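Long-range contacts in maltose/maltodextrin-binding protein (Thermus thermophilus, PDB 2GH9), which binds maltotriose and probably serves as the periplasmic receptor that delivers such malto-oligosaccharides to a membrane transporter: residues G107-V115 and F299-V308; N260-V268 and V328-P336. All coordinates share one frame; numbering follows the deposited sequence.

Contact 1: G107-V115 and F299-V308; sequences GLPAFAESV and FNQAGGRIPV. With GLC (alpha-D-glucopyranose), chain B; GLC (alpha-D-glucopyranose), chain C.
Glu113 and Arg305 lie side by side and point the same way, carboxylate and guanidinium planes 25° apart. Arg305 NH1 bonds Glu113 OE1 on its syn lone pair at 2.9 Å, a salt bridge tilted somewhat out of the guanidinium plane. Both groups also grip sugar: the O2 hydroxyl of the chain C glucose donates to Glu113 OE2 (2.7 Å), while Arg305 NH1, besides its bond to Glu113, donates to O3 of the chain B glucose and NH2 to its O2, the latter in the guanidinium plane. Arg305 NE turns to Glu13 in a second salt bridge. Short strand 306-307 runs antiparallel to strand 104-113 in the sheet of this periplasmic binding protein fold; Ala112 and Ile306 form the hydrogen-bonded pair, and Ala110 with Phe111 makes a classic beta bulge opposite Gln269. A leucine in place of Arg305 would probably leave Glu113 and Glu13 without the positive charge they share and take two hydrogen bonds from the chain B glucose. Phe111 has CG anti to its carbonyl carbon (chi1 -45°), which carries the ring against Phe299 of helix 293-302 in an offset stack, centroids 4.2 Å apart; Ala110 CB lies over the rim of the opposite face.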
loop_
_atom_site.group_PDB
_atom_site.type_symbol
_atom_site.label_atom_id
_atom_site.label_comp_id
_atom_site.label_asym_id
_atom_site.label_seq_id
_atom_site.Cartn_x
_atom_site.Cartn_y
_atom_site.Cartn_z
ATOM N N GLY A 107 -4.773 -5.603 15.540
ATOM C CA GLY A 107 -3.356 -5.761 15.226
ATOM C C GLY A 107 -2.610 -4.563 15.753
ATOM O O GLY A 107 -3.213 -3.626 16.268
ATOM N N LEU A 108 -1.292 -4.611 15.673
ATOM C CA LEU A 108 -0.449 -3.509 16.148
ATOM C C LEU A 108 -0.038 -2.680 14.947
ATOM O O LEU A 108 0.730 -3.180 14.131
ATOM C CB LEU A 108 0.803 -4.035 16.837
ATOM C CG LEU A 108 0.589 -5.015 17.996
ATOM C CD1 LEU A 108 1.940 -5.399 18.572
ATOM C CD2 LEU A 108 -0.311 -4.403 19.041
ATOM N N PRO A 109 -0.557 -1.430 14.836
ATOM C CA PRO A 109 -0.227 -0.565 13.719
ATOM C C PRO A 109 1.239 -0.157 13.776
ATOM O O PRO A 109 1.741 0.237 14.844
ATOM C CB PRO A 109 -1.133 0.664 13.918
ATOM C CG PRO A 109 -2.141 0.275 14.916
ATOM C CD PRO A 109 -1.486 -0.760 15.770
ATOM N N ALA A 110 1.927 -0.256 12.643
ATOM C CA ALA A 110 3.371 -0.062 12.626
ATOM C C ALA A 110 3.813 1.029 11.663
ATOM O O ALA A 110 4.508 1.967 12.065
ATOM C CB ALA A 110 4.079 -1.398 12.322
ATOM N N PHE A 111 3.424 0.903 10.394
ATOM C CA PHE A 111 3.941 1.778 9.342
ATOM C C PHE A 111 2.839 2.315 8.456
ATOM O O PHE A 111 1.812 1.651 8.236
ATOM C CB PHE A 111 4.957 1.022 8.477
ATOM C CG PHE A 111 5.949 0.220 9.271
ATOM C CD1 PHE A 111 6.922 0.856 10.025
ATOM C CD2 PHE A 111 5.909 -1.163 9.263
ATOM C CE1 PHE A 111 7.831 0.115 10.787
ATOM C CE2 PHE A 111 6.827 -1.900 10.008
ATOM C CZ PHE A 111 7.784 -1.249 10.768
ATOM N N ALA A 112 3.029 3.536 7.987
ATOM C CA ALA A 112 2.122 4.151 7.038
ATOM C C ALA A 112 2.837 4.286 5.709
ATOM O O ALA A 112 4.063 4.419 5.656
ATOM C CB ALA A 112 1.652 5.505 7.549
ATOM N N GLU A 113 2.065 4.239 4.629
ATOM C CA GLU A 113 2.629 4.243 3.297
ATOM C C GLU A 113 1.610 4.747 2.298
ATOM O O GLU A 113 0.418 4.686 2.527
ATOM C CB GLU A 113 3.016 2.823 2.911
ATOM C CG GLU A 113 1.830 1.845 2.924
ATOM C CD GLU A 113 2.243 0.407 2.825
ATOM O OE1 GLU A 113 3.436 0.156 3.011
ATOM O OE2 GLU A 113 1.386 -0.476 2.532
ATOM N N SER A 114 2.115 5.201 1.161
ATOM C CA SER A 114 1.273 5.523 0.018
ATOM C C SER A 114 2.160 5.500 -1.199
ATOM O O SER A 114 3.382 5.589 -1.082
ATOM C CB SER A 114 0.632 6.917 0.181
ATOM O OG SER A 114 1.525 7.948 -0.206
ATOM N N VAL A 115 1.562 5.400 -2.380
ATOM C CA VAL A 115 2.321 5.684 -3.587
ATOM C C VAL A 115 2.581 7.178 -3.721
ATOM O O VAL A 115 1.916 8.032 -3.112
ATOM C CB VAL A 115 1.645 5.118 -4.899
ATOM C CG1 VAL A 115 1.572 3.595 -4.822
ATOM C CG2 VAL A 115 0.264 5.771 -5.166
ATOM N N PHE A 299 13.466 0.350 10.993
ATOM C CA PHE A 299 12.812 -0.137 9.787
ATOM C C PHE A 299 12.744 0.966 8.724
ATOM O O PHE A 299 12.995 0.701 7.570
ATOM C CB PHE A 299 11.418 -0.677 10.132
ATOM C CG PHE A 299 10.765 -1.473 9.025
ATOM C CD1 PHE A 299 11.243 -2.732 8.677
ATOM C CD2 PHE A 299 9.652 -0.980 8.357
ATOM C CE1 PHE A 299 10.631 -3.481 7.698
ATOM C CE2 PHE A 299 9.010 -1.755 7.349
ATOM C CZ PHE A 299 9.485 -2.992 7.034
ATOM N N ASN A 300 12.417 2.195 9.102
ATOM C CA ASN A 300 12.363 3.299 8.139
ATOM C C ASN A 300 13.721 3.535 7.516
ATOM O O ASN A 300 13.842 3.767 6.313
ATOM C CB ASN A 300 11.859 4.583 8.800
ATOM C CG ASN A 300 11.944 5.812 7.866
ATOM O OD1 ASN A 300 12.922 6.523 7.883
ATOM N ND2 ASN A 300 10.935 6.006 7.021
ATOM N N GLN A 301 14.756 3.457 8.343
ATOM C CA GLN A 301 16.107 3.737 7.878
ATOM C C GLN A 301 16.587 2.664 6.928
ATOM O O GLN A 301 17.193 2.985 5.911
ATOM C CB GLN A 301 17.047 3.953 9.065
ATOM C CG GLN A 301 16.669 5.209 9.865
ATOM C CD GLN A 301 16.669 6.469 9.011
ATOM O OE1 GLN A 301 15.601 7.006 8.651
ATOM N NE2 GLN A 301 17.866 6.957 8.674
ATOM N N ALA A 302 16.227 1.409 7.208
ATOM C CA ALA A 302 16.557 0.276 6.334
ATOM C C ALA A 302 15.826 0.340 4.996
ATOM O O ALA A 302 16.392 -0.006 3.930
ATOM C CB ALA A 302 16.197 -1.012 7.025
ATOM N N GLY A 303 14.568 0.775 5.060
ATOM C CA GLY A 303 13.690 0.824 3.896
ATOM C C GLY A 303 13.150 2.215 3.644
ATOM O O GLY A 303 13.821 3.052 3.012
ATOM N N GLY A 304 11.933 2.459 4.111
ATOM C CA GLY A 304 11.335 3.778 4.014
ATOM C C GLY A 304 9.898 3.997 4.438
ATOM O O GLY A 304 9.395 5.125 4.338
ATOM N N ARG A 305 9.215 2.961 4.903
ATOM C CA ARG A 305 7.823 3.118 5.346
ATOM C C ARG A 305 7.794 3.962 6.626
ATOM O O ARG A 305 8.738 3.945 7.411
ATOM C CB ARG A 305 7.146 1.760 5.587
ATOM C CG ARG A 305 7.228 0.824 4.394
ATOM C CD ARG A 305 6.439 -0.387 4.635
ATOM N NE ARG A 305 6.964 -1.555 3.931
ATOM C CZ ARG A 305 6.223 -2.427 3.269
ATOM N NH1 ARG A 305 4.898 -2.286 3.175
ATOM N NH2 ARG A 305 6.800 -3.460 2.695
ATOM N N ILE A 306 6.736 4.726 6.796
ATOM C CA ILE A 306 6.734 5.809 7.791
ATOM C C ILE A 306 6.169 5.294 9.113
ATOM O O ILE A 306 5.083 4.737 9.125
ATOM C CB ILE A 306 5.916 7.018 7.284
ATOM C CG1 ILE A 306 6.373 7.427 5.864
ATOM C CG2 ILE A 306 5.987 8.231 8.274
ATOM C CD1 ILE A 306 7.908 7.523 5.691
ATOM N N PRO A 307 6.900 5.465 10.233
ATOM C CA PRO A 307 6.312 5.079 11.540
ATOM C C PRO A 307 4.938 5.685 11.822
ATOM O O PRO A 307 4.680 6.835 11.466
ATOM C CB PRO A 307 7.339 5.601 12.553
ATOM C CG PRO A 307 8.632 5.529 11.803
ATOM C CD PRO A 307 8.281 5.945 10.387
ATOM N N VAL A 308 4.047 4.906 12.429
ATOM C CA VAL A 308 2.772 5.445 12.896
ATOM C C VAL A 308 2.869 5.924 14.373
ATOM O O VAL A 308 1.884 6.397 14.946
ATOM C CB VAL A 308 1.616 4.447 12.716
ATOM C CG1 VAL A 308 1.420 4.137 11.205
ATOM C CG2 VAL A 308 1.870 3.196 13.502
HETATM C C1 GLC B . 5.786 -6.057 -1.676
HETATM C C2 GLC B . 5.706 -4.956 -0.620
HETATM C C3 GLC B . 4.263 -4.527 -0.440
HETATM C C4 GLC B . 3.693 -4.065 -1.790
HETATM C C5 GLC B . 3.793 -5.179 -2.845
HETATM C C6 GLC B . 3.391 -4.669 -4.242
HETATM O O1 GLC B . 5.182 -7.233 -1.142
HETATM O O2 GLC B . 6.291 -5.395 0.626
HETATM O O3 GLC B . 4.134 -3.491 0.548
HETATM O O4 GLC B . 2.305 -3.825 -1.640
HETATM O O5 GLC B . 5.132 -5.667 -2.889
HETATM O O6 GLC B . 3.539 -5.691 -5.246
HETATM C C1 GLC C . 1.878 -2.481 -1.920
HETATM C C2 GLC C . 1.050 -1.988 -0.748
HETATM C C3 GLC C . -0.263 -2.798 -0.672
HETATM C C4 GLC C . -1.019 -2.832 -1.992
HETATM C C5 GLC C . -0.084 -3.249 -3.124
HETATM C C6 GLC C . -0.784 -3.131 -4.483
HETATM O O2 GLC C . 1.778 -2.171 0.469
HETATM O O3 GLC C . -1.090 -2.288 0.351
HETATM O O4 GLC C . -2.128 -3.747 -1.898
HETATM O O5 GLC C . 1.108 -2.430 -3.128
HETATM O O6 GLC C . -0.243 -4.037 -5.448
#

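Contact 2: N260-V268 and V328-P336; sequences NPWGPFLGV and VFPLGAPMP
Strands 265-273 and 333-334 pair in parallel, Phe265 with Ala333 and Leu266 with Pro334, and three backbone hydrogen bonds join the segments: Ala333 N to Pro264 O, Leu266 N to Ala333 O and Met335 N to Leu266 O. Phe265 and Met335 meet at about a right angle. Met335 CG sits over one face of the Phe265 ring, 3.8 Å from its centroid, in a CH-pi contact, and SD follows farther out above the same face, 4.8 Å from the centroid, as a Met-aromatic contact. The bend at chi3 (-70°) then brings Met335 CE to 3.8 Å from Gly267 CA, where any side chain on the glycine would crowd the methyl. At the ring's edge and in its plane lies Ala333 O, which also accepts from Leu266 N. Through the three backbone bonds strand 333-334 joins the mixed sheet of the periplasmic binding protein fold, and Met335, just beyond it, belongs to the glycan pocket. Phe160 stacks with Phe265, and Trp345 of helix 341-357 touches Met335. With Pro334, Leu266 lies on the sheet face opposite Phe265 and Ala333. Its CD2 methyl approaches Phe329 CD1 at 3.5 Å, the two side chains crossing obliquely, while its CD1 rests near Phe329 O. Before the strand, Val328 CG1 meets the edge of the Trp262 ring, 4.0 Å from CZ3, and touches Pro264 CG; Pro264 CD lies over the rim of one face of the indole. Gly263 and Gly332 come close, their CA atoms 4.4 Å apart, and a CB on either would clash with a carbonyl oxygen of the other segment. A water donates to Leu331 O at 2.7 Å and, weakly, to Trp262 O.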
loop_
_atom_site.group_PDB
_atom_site.type_symbol
_atom_site.label_atom_id
_atom_site.label_comp_id
_atom_site.label_asym_id
_atom_site.label_seq_id
_atom_site.Cartn_x
_atom_site.Cartn_y
_atom_site.Cartn_z
ATOM N N ASN A 260 -10.442 17.496 -9.186
ATOM C CA ASN A 260 -9.801 17.470 -7.873
ATOM C C ASN A 260 -8.329 17.091 -7.950
ATOM O O ASN A 260 -7.907 16.438 -8.919
ATOM C CB ASN A 260 -10.556 16.516 -6.954
ATOM C CG ASN A 260 -11.957 17.000 -6.659
ATOM O OD1 ASN A 260 -12.232 18.200 -6.745
ATOM N ND2 ASN A 260 -12.842 16.090 -6.317
ATOM N N PRO A 261 -7.532 17.505 -6.943
ATOM C CA PRO A 261 -6.147 17.051 -6.964
ATOM C C PRO A 261 -5.950 15.524 -6.894
ATOM O O PRO A 261 -6.787 14.794 -6.352
ATOM C CB PRO A 261 -5.520 17.772 -5.754
ATOM C CG PRO A 261 -6.396 18.978 -5.558
ATOM C CD PRO A 261 -7.774 18.436 -5.817
ATOM N N TRP A 262 -4.867 15.048 -7.496
ATOM C CA TRP A 262 -4.412 13.694 -7.265
ATOM C C TRP A 262 -4.278 13.441 -5.743
ATOM O O TRP A 262 -3.752 14.275 -5.018
ATOM C CB TRP A 262 -3.087 13.438 -7.955
ATOM C CG TRP A 262 -2.495 12.077 -7.649
ATOM C CD1 TRP A 262 -2.743 10.910 -8.313
ATOM C CD2 TRP A 262 -1.508 11.759 -6.649
ATOM N NE1 TRP A 262 -2.019 9.891 -7.770
ATOM C CE2 TRP A 262 -1.259 10.373 -6.740
ATOM C CE3 TRP A 262 -0.846 12.502 -5.657
ATOM C CZ2 TRP A 262 -0.344 9.718 -5.906
ATOM C CZ3 TRP A 262 0.054 11.837 -4.802
ATOM C CH2 TRP A 262 0.304 10.472 -4.946
ATOM N N GLY A 263 -4.746 12.284 -5.286
ATOM C CA GLY A 263 -4.535 11.850 -3.904
ATOM C C GLY A 263 -4.578 10.334 -3.808
ATOM O O GLY A 263 -5.572 9.714 -4.210
ATOM N N PRO A 264 -3.525 9.723 -3.253
ATOM C CA PRO A 264 -3.451 8.254 -3.187
ATOM C C PRO A 264 -4.181 7.654 -1.978
ATOM O O PRO A 264 -4.522 8.383 -1.061
ATOM C CB PRO A 264 -1.941 8.012 -3.031
ATOM C CG PRO A 264 -1.508 9.190 -2.157
ATOM C CD PRO A 264 -2.335 10.360 -2.642
ATOM N N PHE A 265 -4.370 6.328 -1.979
ATOM C CA PHE A 265 -4.690 5.597 -0.761
ATOM C C PHE A 265 -3.564 5.731 0.270
ATOM O O PHE A 265 -2.387 5.708 -0.073
ATOM C CB PHE A 265 -4.880 4.095 -1.023
ATOM C CG PHE A 265 -6.215 3.705 -1.614
ATOM C CD1 PHE A 265 -7.406 4.122 -1.035
ATOM C CD2 PHE A 265 -6.267 2.839 -2.706
ATOM C CE1 PHE A 265 -8.637 3.711 -1.542
ATOM C CE2 PHE A 265 -7.501 2.411 -3.219
ATOM C CZ PHE A 265 -8.688 2.861 -2.636
ATOM N N LEU A 266 -3.952 5.872 1.533
ATOM C CA LEU A 266 -3.065 5.700 2.666
ATOM C C LEU A 266 -3.281 4.277 3.134
ATOM O O LEU A 266 -4.419 3.788 3.206
ATOM C CB LEU A 266 -3.350 6.728 3.773
ATOM C CG LEU A 266 -3.333 8.185 3.282
ATOM C CD1 LEU A 266 -3.840 9.167 4.336
ATOM C CD2 LEU A 266 -1.940 8.605 2.805
ATOM N N GLY A 267 -2.181 3.584 3.350
ATOM C CA GLY A 267 -2.214 2.219 3.809
ATOM C C GLY A 267 -1.490 2.187 5.124
ATOM O O GLY A 267 -0.490 2.864 5.287
ATOM N N VAL A 268 -2.002 1.396 6.056
ATOM C CA VAL A 268 -1.313 1.141 7.304
ATOM C C VAL A 268 -0.944 -0.325 7.347
ATOM O O VAL A 268 -1.809 -1.202 7.183
ATOM C CB VAL A 268 -2.163 1.530 8.532
ATOM C CG1 VAL A 268 -1.377 1.297 9.787
ATOM C CG2 VAL A 268 -2.612 2.974 8.429
ATOM N N VAL A 328 2.766 14.215 1.034
ATOM C CA VAL A 328 1.906 13.381 0.200
ATOM C C VAL A 328 0.724 12.847 1.003
ATOM O O VAL A 328 -0.408 12.868 0.519
ATOM C CB VAL A 328 2.706 12.211 -0.463
ATOM C CG1 VAL A 328 1.759 11.249 -1.186
ATOM C CG2 VAL A 328 3.770 12.738 -1.401
ATOM N N PHE A 329 0.957 12.390 2.237
ATOM C CA PHE A 329 -0.134 11.772 3.008
ATOM C C PHE A 329 -1.386 12.619 3.173
ATOM O O PHE A 329 -2.486 12.095 3.100
ATOM C CB PHE A 329 0.326 11.291 4.398
ATOM C CG PHE A 329 1.275 10.101 4.373
ATOM C CD1 PHE A 329 1.495 9.348 3.217
ATOM C CD2 PHE A 329 1.929 9.730 5.537
ATOM C CE1 PHE A 329 2.363 8.270 3.232
ATOM C CE2 PHE A 329 2.803 8.665 5.557
ATOM C CZ PHE A 329 3.009 7.916 4.405
ATOM N N PRO A 330 -1.236 13.928 3.413
ATOM C CA PRO A 330 -2.446 14.755 3.545
ATOM C C PRO A 330 -3.315 14.870 2.297
ATOM O O PRO A 330 -4.471 15.280 2.406
ATOM C CB PRO A 330 -1.889 16.131 3.917
ATOM C CG PRO A 330 -0.565 15.841 4.520
ATOM C CD PRO A 330 -0.022 14.721 3.656
ATOM N N LEU A 331 -2.770 14.519 1.136
ATOM C CA LEU A 331 -3.555 14.506 -0.104
ATOM C C LEU A 331 -4.473 13.279 -0.236
ATOM O O LEU A 331 -5.434 13.288 -1.010
ATOM C CB LEU A 331 -2.620 14.560 -1.296
ATOM C CG LEU A 331 -1.575 15.663 -1.317
ATOM C CD1 LEU A 331 -0.703 15.487 -2.543
ATOM C CD2 LEU A 331 -2.200 17.075 -1.233
ATOM N N GLY A 332 -4.189 12.242 0.555
ATOM C CA GLY A 332 -4.778 10.928 0.371
ATOM C C GLY A 332 -5.990 10.618 1.235
ATOM O O GLY A 332 -6.457 11.465 1.990
ATOM N N ALA A 333 -6.499 9.396 1.086
ATOM C CA ALA A 333 -7.563 8.852 1.919
ATOM C C ALA A 333 -7.174 7.441 2.344
ATOM O O ALA A 333 -6.693 6.673 1.510
ATOM C CB ALA A 333 -8.858 8.816 1.143
ATOM N N PRO A 334 -7.418 7.068 3.624
ATOM C CA PRO A 334 -7.165 5.679 4.002
ATOM C C PRO A 334 -8.038 4.701 3.228
ATOM O O PRO A 334 -9.228 4.965 3.007
ATOM C CB PRO A 334 -7.525 5.611 5.503
ATOM C CG PRO A 334 -7.685 6.987 5.968
ATOM C CD PRO A 334 -7.950 7.861 4.747
ATOM N N MET A 335 -7.455 3.575 2.830
ATOM C CA MET A 335 -8.232 2.458 2.351
ATOM C C MET A 335 -9.346 2.114 3.358
ATOM O O MET A 335 -9.152 2.240 4.575
ATOM C CB MET A 335 -7.350 1.228 2.159
ATOM C CG MET A 335 -6.511 1.291 0.925
ATOM S SD MET A 335 -5.639 -0.200 0.627
ATOM C CE MET A 335 -4.406 -0.196 1.947
ATOM N N PRO A 336 -10.506 1.647 2.849
ATOM C CA PRO A 336 -11.480 1.077 3.752
ATOM C C PRO A 336 -10.960 -0.244 4.305
ATOM O O PRO A 336 -10.263 -0.995 3.585
ATOM C CB PRO A 336 -12.697 0.796 2.852
ATOM C CG PRO A 336 -12.467 1.532 1.598
ATOM C CD PRO A 336 -10.956 1.575 1.454
HETATM O O HOH W 1 -6.107 15.261 -2.755
#

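Overall arrangement
The two contacts lie on neighbouring strands of one sheet, 104-113 and 265-273, with centres about 15 Å apart. Their segments alternate along the chain; strand 306-307 pairs with 104-113, and strand 333-334 with 265-273. They touch where the central pair runs side by side: Glu113 O lies 2.9 Å from Gly267 N, a probable hydrogen bond, and Ser114 OG packs 3.5 Å from Val328 CG1. Both feed the glycan pocket, contact 1 with the charged pair Glu113 and Arg305, contact 2 with Met335, whose side chain comes within about 4 Å of a bound glucose. His8 and Asp155 add further hydrogen bonds to the sugar.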